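Local coordinates for protein putative mandelate racemase (Salmonella typhimurium, PDB 2O56) that is of unproven function but binds magnesium and probably acts as a hydro-lyase (dehydratase) of the enolase superfamily, at residues F41-L46 against G327-A332; N188-L193 against F225-S230; K196-G201 against I232-M237; C362-L367 against I381-T386. All coordinates share one frame; numbering follows the deposited sequence. Where two conformers were deposited one is given.

Interaction 1 (F41-L46 against G327-A332); sequences FGEVGL and GPISTA
Glu-43 holds the first turn of helix 328-340 with both oxygens of one carboxylate. OE2 takes the N-H of Gly-327 over 2.8 Å on its syn lone pair, in a nearly straight bond (169° at the hydrogen). OE1 accepts from Ser-330 N at 3.2 Å, a more bent bond whose donor stands well above the carboxylate plane. Gly-327 is the N-cap and Ser-330 lies in the first turn, where amide hydrogens lack acceptors within the helix, so a glutamate suits the place: its charge should also be favoured by the positive end of the helix dipole. The reach comes from an extended chain, with CG anti to the backbone N (chi1 -178°). Strand 39-44 is an outermost strand of the antiparallel sheet in the N-terminal capping domain characteristic of this superfamily, whereas helix 328-340 belongs to the barrel-like C-terminal domain; the contact therefore ties the two domains together, with the strand and helix axes at 105°. Ile-329 supplies the apolar side of the contact. It crosses Glu-43 obliquely, its CB 3.4 Å from OE1 and its CG2 3.9 Å from Glu-43 CB. The other branch of this isoleucine carries CD1 to 4.0 Å from Phe-41 CB, so one beta-branched residue packs against two strand residues that point the same way. The aromatic ring of Phe-41 leads away from the helix, toward Lys-112 of helix 93-114.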
loop_
_atom_site.group_PDB
_atom_site.type_symbol
_atom_site.label_atom_id
_atom_site.label_comp_id
_atom_site.label_asym_id
_atom_site.label_seq_id
_atom_site.Cartn_x
_atom_site.Cartn_y
_atom_site.Cartn_z
ATOM N N PHE A 41 -10.271 -4.115 -45.901
ATOM C CA PHE A 41 -11.580 -3.908 -45.276
ATOM C C PHE A 41 -11.507 -4.015 -43.731
ATOM O O PHE A 41 -10.931 -4.955 -43.178
ATOM C CB PHE A 41 -12.602 -4.923 -45.808
ATOM C CG PHE A 41 -13.039 -4.693 -47.244
ATOM C CD1 PHE A 41 -14.300 -4.168 -47.521
ATOM C CD2 PHE A 41 -12.209 -5.036 -48.314
ATOM C CE1 PHE A 41 -14.719 -3.972 -48.842
ATOM C CE2 PHE A 41 -12.615 -4.846 -49.631
ATOM C CZ PHE A 41 -13.873 -4.327 -49.894
ATOM N N GLY A 42 -12.109 -3.040 -43.055
ATOM C CA GLY A 42 -12.199 -3.024 -41.598
ATOM C C GLY A 42 -13.599 -2.646 -41.166
ATOM O O GLY A 42 -14.409 -2.195 -41.971
ATOM N N GLU A 43 -13.893 -2.847 -39.891
ATOM C CA GLU A 43 -15.194 -2.532 -39.374
ATOM C C GLU A 43 -15.071 -1.633 -38.131
ATOM O O GLU A 43 -14.170 -1.814 -37.315
ATOM C CB GLU A 43 -15.934 -3.831 -39.055
ATOM C CG GLU A 43 -17.315 -3.601 -38.563
ATOM C CD GLU A 43 -18.158 -4.819 -38.619
ATOM O OE1 GLU A 43 -17.773 -5.753 -39.345
ATOM O OE2 GLU A 43 -19.202 -4.842 -37.927
ATOM N N VAL A 44 -15.953 -0.642 -38.029
ATOM C CA VAL A 44 -15.997 0.272 -36.882
ATOM C C VAL A 44 -17.075 -0.271 -35.956
ATOM O O VAL A 44 -18.252 -0.263 -36.317
ATOM C CB VAL A 44 -16.399 1.703 -37.320
ATOM C CG1 VAL A 44 -16.574 2.633 -36.111
ATOM C CG2 VAL A 44 -15.386 2.276 -38.323
ATOM N N GLY A 45 -16.680 -0.752 -34.778
ATOM C CA GLY A 45 -17.588 -1.540 -33.932
ATOM C C GLY A 45 -18.505 -0.729 -33.029
ATOM O O GLY A 45 -18.381 -0.776 -31.798
ATOM N N LEU A 46 -19.426 0.008 -33.653
ATOM C CA LEU A 46 -20.414 0.816 -32.948
ATOM C C LEU A 46 -21.817 0.552 -33.523
ATOM O O LEU A 46 -22.651 1.456 -33.589
ATOM C CB LEU A 46 -20.053 2.315 -33.084
ATOM C CG LEU A 46 -18.759 2.818 -32.419
ATOM C CD1 LEU A 46 -18.448 4.260 -32.823
ATOM C CD2 LEU A 46 -18.865 2.709 -30.880
ATOM N N GLY A 327 -20.743 -7.201 -38.049
ATOM C CA GLY A 327 -20.958 -7.947 -39.288
ATOM C C GLY A 327 -19.961 -9.070 -39.475
ATOM O O GLY A 327 -19.130 -9.331 -38.602
ATOM N N PRO A 328 -20.035 -9.756 -40.621
ATOM C CA PRO A 328 -19.090 -10.844 -40.903
ATOM C C PRO A 328 -17.608 -10.464 -40.773
ATOM O O PRO A 328 -16.791 -11.314 -40.430
ATOM C CB PRO A 328 -19.435 -11.226 -42.344
ATOM C CG PRO A 328 -20.904 -10.892 -42.449
ATOM C CD PRO A 328 -21.017 -9.587 -41.713
ATOM N N ILE A 329 -17.273 -9.200 -41.020
ATOM C CA ILE A 329 -15.883 -8.757 -40.940
ATOM C C ILE A 329 -15.353 -8.858 -39.514
ATOM O O ILE A 329 -14.242 -9.355 -39.289
ATOM C CB ILE A 329 -15.683 -7.322 -41.523
ATOM C CG1 ILE A 329 -15.792 -7.382 -43.062
ATOM C CG2 ILE A 329 -14.326 -6.768 -41.134
ATOM C CD1 ILE A 329 -15.825 -5.998 -43.761
ATOM N N SER A 330 -16.162 -8.402 -38.566
ATOM C CA SER A 330 -15.900 -8.607 -37.138
ATOM C C SER A 330 -15.662 -10.084 -36.796
ATOM O O SER A 330 -14.702 -10.436 -36.112
ATOM C CB SER A 330 -17.052 -8.040 -36.307
ATOM O OG SER A 330 -16.611 -7.741 -34.994
ATOM N N THR A 331 -16.532 -10.956 -37.274
ATOM C CA THR A 331 -16.368 -12.376 -37.008
ATOM C C THR A 331 -15.035 -12.913 -37.534
ATOM O O THR A 331 -14.289 -13.563 -36.792
ATOM C CB THR A 331 -17.550 -13.180 -37.537
ATOM O OG1 THR A 331 -18.685 -12.887 -36.723
ATOM C CG2 THR A 331 -17.256 -14.695 -37.475
ATOM N N ALA A 332 -14.726 -12.590 -38.791
ATOM C CA ALA A 332 -13.475 -12.972 -39.422
ATOM C C ALA A 332 -12.256 -12.608 -38.592
ATOM O O ALA A 332 -11.417 -13.474 -38.304
ATOM C CB ALA A 332 -13.369 -12.339 -40.821
#

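Interaction 2 (N188-L193 against F225-S230); sequences NLNGPL and FTDTTS
Asp-227 meets Gly-191, and Ser-230 meets Leu-189, because both side chains turn into the position between backbone N and carbonyl carbon (chi1 73° and 49°); this sets Asp-227 CG close to Gly-191 N and puts Ser-230 OG at Leu-189 O. The serine hydroxyl donates to Leu-189 O at 2.6 Å, nearly along the C=O axis, and accepts from Asp-227 N. Asp-227 OD1 receives Ser-230 N at 3.3 Å, completing a capping box at the start of helix 228-238. The same oxygen takes Gly-191 N at 2.9 Å in a nearly straight bond (170°), from above the carboxylate plane, so the helix cap also grips the loop 188-193. Short side chains suit this work: each can bend back on its own backbone and still meet a neighbour. Gly-191 has a positive phi, readily adopted without a CB. Beside these bonds, Thr-229 CG2 lies 3.8 Å from Pro-192 N, and Leu-193 CD1 reaches Ser-230 CB at 3.7 Å. Leu-189 CD1 packs on Phe-225 CB at 3.9 Å, and a water donates to Phe-225 O while accepting weakly from Leu-189 N. The contact joins the loop leading into helix 195-212 to the turn that starts helix 228-238, in the C-terminal domain. Leu-189 and Leu-193 rest on Ile-197 and Leu-198 of helix 195-212, Thr-228 packs on helix 255-264, and Pro-192 meets Phe-244 of a third subunit.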
loop_
_atom_site.group_PDB
_atom_site.type_symbol
_atom_site.label_atom_id
_atom_site.label_comp_id
_atom_site.label_asym_id
_atom_site.label_seq_id
_atom_site.Cartn_x
_atom_site.Cartn_y
_atom_site.Cartn_z
ATOM N N ASN A 188 -34.736 0.254 -12.689
ATOM C CA ASN A 188 -33.491 0.792 -12.143
ATOM C C ASN A 188 -32.743 -0.318 -11.421
ATOM O O ASN A 188 -33.188 -0.816 -10.383
ATOM C CB ASN A 188 -33.766 1.969 -11.196
ATOM C CG ASN A 188 -32.498 2.499 -10.530
ATOM O OD1 ASN A 188 -31.451 2.631 -11.167
ATOM N ND2 ASN A 188 -32.595 2.808 -9.241
ATOM N N LEU A 189 -31.609 -0.717 -11.981
ATOM C CA LEU A 189 -30.882 -1.849 -11.421
ATOM C C LEU A 189 -29.679 -1.426 -10.578
ATOM O O LEU A 189 -28.846 -2.251 -10.255
ATOM C CB LEU A 189 -30.494 -2.847 -12.524
ATOM C CG LEU A 189 -31.615 -3.620 -13.241
ATOM C CD1 LEU A 189 -31.038 -4.493 -14.347
ATOM C CD2 LEU A 189 -32.447 -4.474 -12.259
ATOM N N ASN A 190 -29.614 -0.146 -10.203
ATOM C CA ASN A 190 -28.563 0.386 -9.321
ATOM C C ASN A 190 -28.924 0.362 -7.837
ATOM O O ASN A 190 -30.070 0.600 -7.472
ATOM C CB ASN A 190 -28.212 1.822 -9.704
ATOM C CG ASN A 190 -27.842 1.971 -11.184
ATOM O OD1 ASN A 190 -26.795 1.504 -11.635
ATOM N ND2 ASN A 190 -28.709 2.639 -11.940
ATOM N N GLY A 191 -27.936 0.078 -6.982
ATOM C CA GLY A 191 -28.134 0.148 -5.533
ATOM C C GLY A 191 -28.597 -1.184 -4.983
ATOM O O GLY A 191 -28.677 -2.164 -5.726
ATOM N N PRO A 192 -28.903 -1.237 -3.677
ATOM C CA PRO A 192 -29.453 -2.487 -3.141
ATOM C C PRO A 192 -30.868 -2.688 -3.678
ATOM O O PRO A 192 -31.603 -1.723 -3.826
ATOM C CB PRO A 192 -29.451 -2.274 -1.619
ATOM C CG PRO A 192 -29.220 -0.827 -1.391
ATOM C CD PRO A 192 -28.796 -0.167 -2.672
ATOM N N LEU A 193 -31.235 -3.922 -4.015
ATOM C CA LEU A 193 -32.468 -4.152 -4.755
ATOM C C LEU A 193 -33.397 -5.070 -3.966
ATOM O O LEU A 193 -32.929 -5.949 -3.244
ATOM C CB LEU A 193 -32.177 -4.746 -6.136
ATOM C CG LEU A 193 -31.375 -3.971 -7.189
ATOM C CD1 LEU A 193 -31.140 -4.867 -8.392
ATOM C CD2 LEU A 193 -32.083 -2.670 -7.605
ATOM N N PHE A 225 -25.705 -2.906 -16.475
ATOM C CA PHE A 225 -26.976 -2.270 -16.118
ATOM C C PHE A 225 -27.040 -2.213 -14.583
ATOM O O PHE A 225 -27.718 -1.370 -13.986
ATOM C CB PHE A 225 -28.187 -3.076 -16.671
ATOM C CG PHE A 225 -28.287 -3.123 -18.206
ATOM C CD1 PHE A 225 -27.746 -2.110 -19.000
ATOM C CD2 PHE A 225 -28.957 -4.170 -18.834
ATOM C CE1 PHE A 225 -27.853 -2.149 -20.388
ATOM C CE2 PHE A 225 -29.075 -4.224 -20.225
ATOM C CZ PHE A 225 -28.531 -3.200 -21.008
ATOM N N THR A 226 -26.339 -3.139 -13.949
ATOM C CA THR A 226 -26.170 -3.148 -12.507
ATOM C C THR A 226 -25.040 -2.183 -12.096
ATOM O O THR A 226 -24.218 -1.764 -12.934
ATOM C CB THR A 226 -25.810 -4.560 -12.009
ATOM O OG1 THR A 226 -24.891 -5.169 -12.929
ATOM C CG2 THR A 226 -27.067 -5.446 -11.900
ATOM N N ASP A 227 -25.007 -1.824 -10.814
ATOM C CA ASP A 227 -23.825 -1.175 -10.257
ATOM C C ASP A 227 -23.122 -2.140 -9.303
ATOM O O ASP A 227 -23.490 -3.317 -9.229
ATOM C CB ASP A 227 -24.170 0.199 -9.636
ATOM C CG ASP A 227 -24.944 0.094 -8.310
ATOM O OD1 ASP A 227 -25.385 -1.012 -7.931
ATOM O OD2 ASP A 227 -25.131 1.142 -7.641
ATOM N N THR A 228 -22.127 -1.654 -8.568
ATOM C CA THR A 228 -21.359 -2.503 -7.649
ATOM C C THR A 228 -22.244 -3.264 -6.655
ATOM O O THR A 228 -22.119 -4.471 -6.511
ATOM C CB THR A 228 -20.303 -1.683 -6.884
ATOM O OG1 THR A 228 -19.471 -1.021 -7.832
ATOM C CG2 THR A 228 -19.426 -2.582 -6.000
ATOM N N THR A 229 -23.159 -2.561 -6.007
ATOM C CA THR A 229 -24.014 -3.191 -4.993
ATOM C C THR A 229 -24.919 -4.304 -5.534
ATOM O O THR A 229 -24.925 -5.411 -5.009
ATOM C CB THR A 229 -24.782 -2.123 -4.191
ATOM O OG1 THR A 229 -23.828 -1.184 -3.684
ATOM C CG2 THR A 229 -25.532 -2.747 -3.000
ATOM N N SER A 230 -25.667 -4.012 -6.589
ATOM C CA SER A 230 -26.543 -5.002 -7.208
ATOM C C SER A 230 -25.809 -6.117 -7.945
ATOM O O SER A 230 -26.294 -7.243 -7.992
ATOM C CB SER A 230 -27.530 -4.324 -8.160
ATOM O OG SER A 230 -26.864 -3.437 -9.048
HETATM O O HOH W 1 -30.295 -0.163 -15.032
#

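Interaction 3 (K196-G201 against I232-M237); sequences KILRLG and IQFGRM
Leu-198 lies at the middle of this contact and sends each of its parts to a different partner on helix 228-238. Its CD1 rests against the extended chain of Gln-233, 3.5 Å from CD; CD2 approaches Phe-234 obliquely, 3.7 Å from CD1 of the ring; and CB meets Met-237 SD at 3.7 Å. A leucine suits the place because its two branches spread to either partner from a single stem. In Phe-234, CG lies anti to the backbone N (chi1 -169°), and the ring beyond it presents an edge to Gly-201, whose C atom lies near the ring plane, 3.9 Å from CE1. Gly-201 has no CB, and the ring edge comes up to its backbone where a CB would point. At the other margin, the bend at chi3 of Met-237 (63°) places CE over one face of the Arg-199 guanidinium, 3.7 Å from NH2 and offset toward the rim, the two side chains crossing at about a right angle.

Further out, the polar ends are fixed by their own partners. Arg-199 NH2 forms a salt bridge with Asp-195, and Gln-233 NE2 donates to Leu-193 O at the approach to helix 195-212. Phe-234 also packs on Thr-175, Val-176 and Met-222. The two helices run in broadly the same direction, axes 10.2 Å apart at 40°, as expected of successive helices surrounding the parallel barrel of this domain. No hydrogen bond joins the two segments, so shape and apolar contact carry their association: Arg-199 offers a guanidinium face to Met-237 CE while its N-H groups bind elsewhere, and Gln-233 gives Leu-198 its aliphatic chain and CD.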
loop_
_atom_site.group_PDB
_atom_site.type_symbol
_atom_site.label_atom_id
_atom_site.label_comp_id
_atom_site.label_asym_id
_atom_site.label_seq_id
_atom_site.Cartn_x
_atom_site.Cartn_y
_atom_site.Cartn_z
ATOM N N LYS A 196 -37.385 -9.496 -5.193
ATOM C CA LYS A 196 -38.164 -9.943 -6.352
ATOM C C LYS A 196 -37.510 -9.594 -7.683
ATOM O O LYS A 196 -37.578 -10.363 -8.634
ATOM C CB LYS A 196 -39.583 -9.372 -6.311
ATOM C CG LYS A 196 -39.669 -7.880 -6.041
ATOM C CD LYS A 196 -41.102 -7.397 -6.087
ATOM C CE LYS A 196 -41.255 -6.139 -5.265
ATOM N NZ LYS A 196 -42.527 -5.454 -5.605
ATOM N N ILE A 197 -36.872 -8.432 -7.744
ATOM C CA ILE A 197 -36.187 -7.999 -8.956
ATOM C C ILE A 197 -35.136 -9.019 -9.389
ATOM O O ILE A 197 -35.075 -9.399 -10.559
ATOM C CB ILE A 197 -35.578 -6.590 -8.770
ATOM C CG1 ILE A 197 -36.682 -5.600 -8.371
ATOM C CG2 ILE A 197 -34.888 -6.142 -10.039
ATOM C CD1 ILE A 197 -36.202 -4.201 -8.048
ATOM N N LEU A 198 -34.353 -9.511 -8.433
ATOM C CA LEU A 198 -33.229 -10.395 -8.738
ATOM C C LEU A 198 -33.619 -11.876 -8.679
ATOM O O LEU A 198 -32.962 -12.710 -9.283
ATOM C CB LEU A 198 -32.057 -10.121 -7.791
ATOM C CG LEU A 198 -31.338 -8.789 -8.027
ATOM C CD1 LEU A 198 -30.273 -8.582 -6.975
ATOM C CD2 LEU A 198 -30.726 -8.728 -9.443
ATOM N N ARG A 199 -34.690 -12.184 -7.949
ATOM C CA ARG A 199 -35.183 -13.559 -7.795
ATOM C C ARG A 199 -35.637 -14.141 -9.137
ATOM O O ARG A 199 -35.382 -15.321 -9.434
ATOM C CB ARG A 199 -36.338 -13.567 -6.780
ATOM C CG ARG A 199 -37.097 -14.885 -6.622
ATOM C CD ARG A 199 -36.337 -15.903 -5.811
ATOM N NE ARG A 199 -35.601 -15.328 -4.691
ATOM C CZ ARG A 199 -34.455 -15.824 -4.226
ATOM N NH1 ARG A 199 -33.924 -16.911 -4.779
ATOM N NH2 ARG A 199 -33.837 -15.231 -3.209
ATOM N N LEU A 200 -36.296 -13.299 -9.932
ATOM C CA LEU A 200 -36.652 -13.603 -11.307
ATOM C C LEU A 200 -35.442 -14.027 -12.152
ATOM O O LEU A 200 -35.447 -15.097 -12.762
ATOM C CB LEU A 200 -37.349 -12.401 -11.943
ATOM C CG LEU A 200 -37.881 -12.562 -13.372
ATOM C CD1 LEU A 200 -38.851 -13.753 -13.487
ATOM C CD2 LEU A 200 -38.558 -11.272 -13.816
ATOM N N GLY A 201 -34.418 -13.175 -12.176
ATOM C CA GLY A 201 -33.119 -13.498 -12.760
ATOM C C GLY A 201 -32.545 -14.821 -12.285
ATOM O O GLY A 201 -32.117 -15.628 -13.106
ATOM N N ILE A 232 -23.008 -7.388 -6.958
ATOM C CA ILE A 232 -22.660 -8.265 -5.833
ATOM C C ILE A 232 -23.857 -9.066 -5.315
ATOM O O ILE A 232 -23.735 -10.252 -5.053
ATOM C CB ILE A 232 -21.956 -7.509 -4.688
ATOM C CG1 ILE A 232 -20.541 -7.087 -5.135
ATOM C CG2 ILE A 232 -21.884 -8.377 -3.409
ATOM C CD1 ILE A 232 -19.939 -5.973 -4.276
ATOM N N GLN A 233 -25.008 -8.412 -5.188
ATOM C CA GLN A 233 -26.227 -9.076 -4.694
ATOM C C GLN A 233 -26.575 -10.253 -5.618
ATOM O O GLN A 233 -26.762 -11.382 -5.167
ATOM C CB GLN A 233 -27.372 -8.058 -4.672
ATOM C CG GLN A 233 -28.515 -8.435 -3.731
ATOM C CD GLN A 233 -29.646 -7.417 -3.749
ATOM O OE1 GLN A 233 -29.430 -6.225 -3.962
ATOM N NE2 GLN A 233 -30.868 -7.897 -3.543
ATOM N N PHE A 234 -26.607 -9.977 -6.919
ATOM C CA PHE A 234 -26.909 -10.990 -7.915
ATOM C C PHE A 234 -25.862 -12.087 -8.024
ATOM O O PHE A 234 -26.199 -13.275 -8.071
ATOM C CB PHE A 234 -27.174 -10.366 -9.285
ATOM C CG PHE A 234 -27.735 -11.344 -10.267
ATOM C CD1 PHE A 234 -28.974 -11.947 -10.028
ATOM C CD2 PHE A 234 -27.017 -11.700 -11.402
ATOM C CE1 PHE A 234 -29.492 -12.868 -10.916
ATOM C CE2 PHE A 234 -27.536 -12.622 -12.300
ATOM C CZ PHE A 234 -28.781 -13.205 -12.051
ATOM N N GLY A 235 -24.586 -11.709 -8.050
ATOM C CA GLY A 235 -23.523 -12.721 -8.201
ATOM C C GLY A 235 -23.526 -13.753 -7.087
ATOM O O GLY A 235 -23.336 -14.955 -7.334
ATOM N N ARG A 236 -23.759 -13.286 -5.863
ATOM C CA ARG A 236 -23.821 -14.146 -4.676
ATOM C C ARG A 236 -24.990 -15.131 -4.755
ATOM O O ARG A 236 -24.897 -16.249 -4.272
ATOM C CB ARG A 236 -23.970 -13.304 -3.409
ATOM C CG ARG A 236 -22.670 -12.698 -2.893
ATOM C CD ARG A 236 -22.864 -12.097 -1.509
ATOM N NE ARG A 236 -21.639 -11.492 -0.998
ATOM C CZ ARG A 236 -21.589 -10.367 -0.290
ATOM N NH1 ARG A 236 -22.702 -9.697 0.005
ATOM N NH2 ARG A 236 -20.414 -9.908 0.119
ATOM N N MET A 237 -26.091 -14.686 -5.358
ATOM C CA MET A 237 -27.283 -15.529 -5.583
ATOM C C MET A 237 -26.994 -16.671 -6.568
ATOM O O MET A 237 -27.447 -17.802 -6.370
ATOM C CB MET A 237 -28.435 -14.691 -6.126
ATOM C CG MET A 237 -29.047 -13.716 -5.125
ATOM S SD MET A 237 -30.521 -12.881 -5.779
ATOM C CE MET A 237 -31.576 -14.292 -6.000
#

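Interaction 4 (C362-L367 against I381-T386); sequences CKYNYL and IGQELT
Gln-383 satisfies the backbone of Tyr-364 through both ends of its amide. Its NE2 donates to Tyr-364 O at 2.7 Å in a nearly straight bond (170°), and its OE1 accepts Tyr-364 N at 3.1 Å on a lone pair. The same oxygen takes Glu-384 N at 3.2 Å, also in the carbonyl plane, so two N-H groups hold it and fix the rotation of the amide. Glutamine suits this place because one group supplies both a donor and an acceptor; the bend at chi2 (58°) turns its CD toward Tyr-364. Next along the chain, Glu-384 O receives Lys-363 N at 2.7 Å. Cys-362 and Leu-385 form a single beta bridge, and the side-chain amide of Gln-383 carries the pairing on where the backbones separate to 6.2 Å between the CA atoms of Tyr-364 and Gln-383. Both segments are loops of the C-terminal domain, before and after strand 372-373 in sequence, and Gln-383 and Cys-362 rest on Pro-328 at the start of helix 328-340. Tyr-366 OH donates to Gly-382 O at 2.6 Å on a lone pair, the oxygen lying in the plane of the ring. On the outer side, Lys-363 and Glu-384 run side by side and end in a salt bridge, Lys-363 NZ to Glu-384 OE1 2.8 Å, while Glu-384 OE2 forms a salt bridge with Lys-112. Leu-385 O, in contrast, is buried without a partner. The apolar side-chain contact is Cys-362 SG on Leu-385 CD2 at 3.8 Å; separately, Thr-386 CG2 rests on the carbonyl of Cys-362.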
loop_
_atom_site.group_PDB
_atom_site.type_symbol
_atom_site.label_atom_id
_atom_site.label_comp_id
_atom_site.label_asym_id
_atom_site.label_seq_id
_atom_site.Cartn_x
_atom_site.Cartn_y
_atom_site.Cartn_z
ATOM N N CYS A 362 -21.652 -9.631 -47.026
ATOM C CA CYS A 362 -20.239 -9.944 -47.303
ATOM C C CYS A 362 -20.006 -11.060 -48.316
ATOM O O CYS A 362 -20.895 -11.856 -48.564
ATOM C CB CYS A 362 -19.456 -10.193 -46.007
ATOM S SG CYS A 362 -19.210 -8.663 -45.045
ATOM N N LYS A 363 -18.809 -11.104 -48.894
ATOM C CA LYS A 363 -18.503 -12.031 -49.989
ATOM C C LYS A 363 -18.503 -13.507 -49.599
ATOM O O LYS A 363 -18.911 -14.352 -50.400
ATOM C CB LYS A 363 -17.170 -11.665 -50.655
ATOM C CG LYS A 363 -17.082 -12.038 -52.123
ATOM C CD LYS A 363 -15.684 -11.833 -52.679
ATOM C CE LYS A 363 -15.605 -10.590 -53.565
ATOM N NZ LYS A 363 -15.741 -9.324 -52.788
ATOM N N TYR A 364 -18.043 -13.817 -48.384
ATOM C CA TYR A 364 -17.792 -15.201 -47.981
ATOM C C TYR A 364 -18.604 -15.558 -46.748
ATOM O O TYR A 364 -18.820 -14.718 -45.870
ATOM C CB TYR A 364 -16.297 -15.424 -47.715
ATOM C CG TYR A 364 -15.410 -15.017 -48.869
ATOM C CD1 TYR A 364 -15.294 -15.816 -50.009
ATOM C CD2 TYR A 364 -14.692 -13.827 -48.826
ATOM C CE1 TYR A 364 -14.480 -15.437 -51.072
ATOM C CE2 TYR A 364 -13.881 -13.436 -49.881
ATOM C CZ TYR A 364 -13.780 -14.247 -51.001
ATOM O OH TYR A 364 -12.971 -13.857 -52.042
ATOM N N ASN A 365 -19.076 -16.792 -46.678
ATOM C CA ASN A 365 -19.913 -17.198 -45.553
ATOM C C ASN A 365 -19.183 -18.203 -44.685
ATOM O O ASN A 365 -19.024 -19.362 -45.059
ATOM C CB ASN A 365 -21.270 -17.751 -46.018
ATOM C CG ASN A 365 -22.357 -17.641 -44.939
ATOM O OD1 ASN A 365 -22.137 -17.081 -43.862
ATOM N ND2 ASN A 365 -23.531 -18.190 -45.226
ATOM N N TYR A 366 -18.707 -17.735 -43.538
ATOM C CA TYR A 366 -18.101 -18.615 -42.554
ATOM C C TYR A 366 -19.120 -18.904 -41.467
ATOM O O TYR A 366 -19.596 -17.997 -40.777
ATOM C CB TYR A 366 -16.834 -17.988 -41.972
ATOM C CG TYR A 366 -15.841 -17.573 -43.031
ATOM C CD1 TYR A 366 -15.106 -18.526 -43.737
ATOM C CD2 TYR A 366 -15.634 -16.232 -43.329
ATOM C CE1 TYR A 366 -14.210 -18.147 -44.717
ATOM C CE2 TYR A 366 -14.738 -15.844 -44.307
ATOM C CZ TYR A 366 -14.030 -16.803 -44.993
ATOM O OH TYR A 366 -13.128 -16.423 -45.960
ATOM N N LEU A 367 -19.475 -20.172 -41.333
ATOM C CA LEU A 367 -20.509 -20.543 -40.383
ATOM C C LEU A 367 -19.928 -21.534 -39.398
ATOM O O LEU A 367 -19.086 -22.355 -39.774
ATOM C CB LEU A 367 -21.728 -21.129 -41.105
ATOM C CG LEU A 367 -22.513 -20.166 -42.011
ATOM C CD1 LEU A 367 -23.551 -20.921 -42.837
ATOM C CD2 LEU A 367 -23.184 -19.032 -41.218
ATOM N N ILE A 381 -7.782 -10.638 -44.076
ATOM C CA ILE A 381 -8.816 -11.053 -43.142
ATOM C C ILE A 381 -9.749 -12.117 -43.703
ATOM O O ILE A 381 -10.434 -12.795 -42.940
ATOM C CB ILE A 381 -9.600 -9.860 -42.544
ATOM C CG1 ILE A 381 -10.512 -9.206 -43.586
ATOM C CG2 ILE A 381 -8.626 -8.835 -41.937
ATOM C CD1 ILE A 381 -11.563 -8.303 -42.977
ATOM N N GLY A 382 -9.768 -12.253 -45.032
ATOM C CA GLY A 382 -10.557 -13.283 -45.723
ATOM C C GLY A 382 -12.035 -12.950 -45.811
ATOM O O GLY A 382 -12.884 -13.850 -45.918
ATOM N N GLN A 383 -12.338 -11.655 -45.758
ATOM C CA GLN A 383 -13.707 -11.162 -45.748
ATOM C C GLN A 383 -13.789 -9.775 -46.363
ATOM O O GLN A 383 -12.872 -8.962 -46.223
ATOM C CB GLN A 383 -14.295 -11.198 -44.334
ATOM C CG GLN A 383 -15.830 -11.033 -44.279
ATOM C CD GLN A 383 -16.598 -12.087 -45.082
ATOM O OE1 GLN A 383 -16.641 -12.034 -46.317
ATOM N NE2 GLN A 383 -17.249 -13.027 -44.376
ATOM N N GLU A 384 -14.877 -9.523 -47.088
ATOM C CA GLU A 384 -15.029 -8.312 -47.887
ATOM C C GLU A 384 -16.520 -8.080 -48.052
ATOM O O GLU A 384 -17.281 -9.035 -48.161
ATOM C CB GLU A 384 -14.444 -8.521 -49.294
ATOM C CG GLU A 384 -12.929 -8.504 -49.395
ATOM C CD GLU A 384 -12.442 -8.430 -50.830
ATOM O OE1 GLU A 384 -13.292 -8.506 -51.747
ATOM O OE2 GLU A 384 -11.215 -8.300 -51.033
ATOM N N LEU A 385 -16.940 -6.823 -48.105
ATOM C CA LEU A 385 -18.321 -6.508 -48.490
ATOM C C LEU A 385 -18.537 -6.912 -49.953
ATOM O O LEU A 385 -17.598 -6.881 -50.756
ATOM C CB LEU A 385 -18.573 -5.010 -48.332
ATOM C CG LEU A 385 -18.644 -4.385 -46.938
ATOM C CD1 LEU A 385 -18.938 -2.919 -47.122
ATOM C CD2 LEU A 385 -19.734 -5.056 -46.097
ATOM N N THR A 386 -19.764 -7.275 -50.301
ATOM C CA THR A 386 -20.079 -7.583 -51.713
ATOM C C THR A 386 -20.198 -6.298 -52.504
ATOM O O THR A 386 -20.512 -5.250 -51.926
ATOM C CB THR A 386 -21.423 -8.307 -51.863
ATOM O OG1 THR A 386 -22.473 -7.436 -51.435
ATOM C CG2 THR A 386 -21.452 -9.582 -51.062
#

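Interactions 1 and 4 are neighbours, their centres about 10 Å apart, and touch through Ile-381 on Ile-329 and Gln-383 on Pro-328. Interactions 2 and 3 form a second pair, equally close and about 32 to 41 Å from the first, centre to centre; they share helix 228-238 and touch where the loop 188-193 runs into helix 195-212. Interactions 1 and 2 are buried, 3 and 4 only partly so. Interaction 1 alone joins the N-terminal domain to the C-terminal one. Charged or hydroxyl side chains serve helix starts in 1 and 2, apolar side chains dominate between helices in 3, and backbone polar groups are largely matched by side chains and one another in 4.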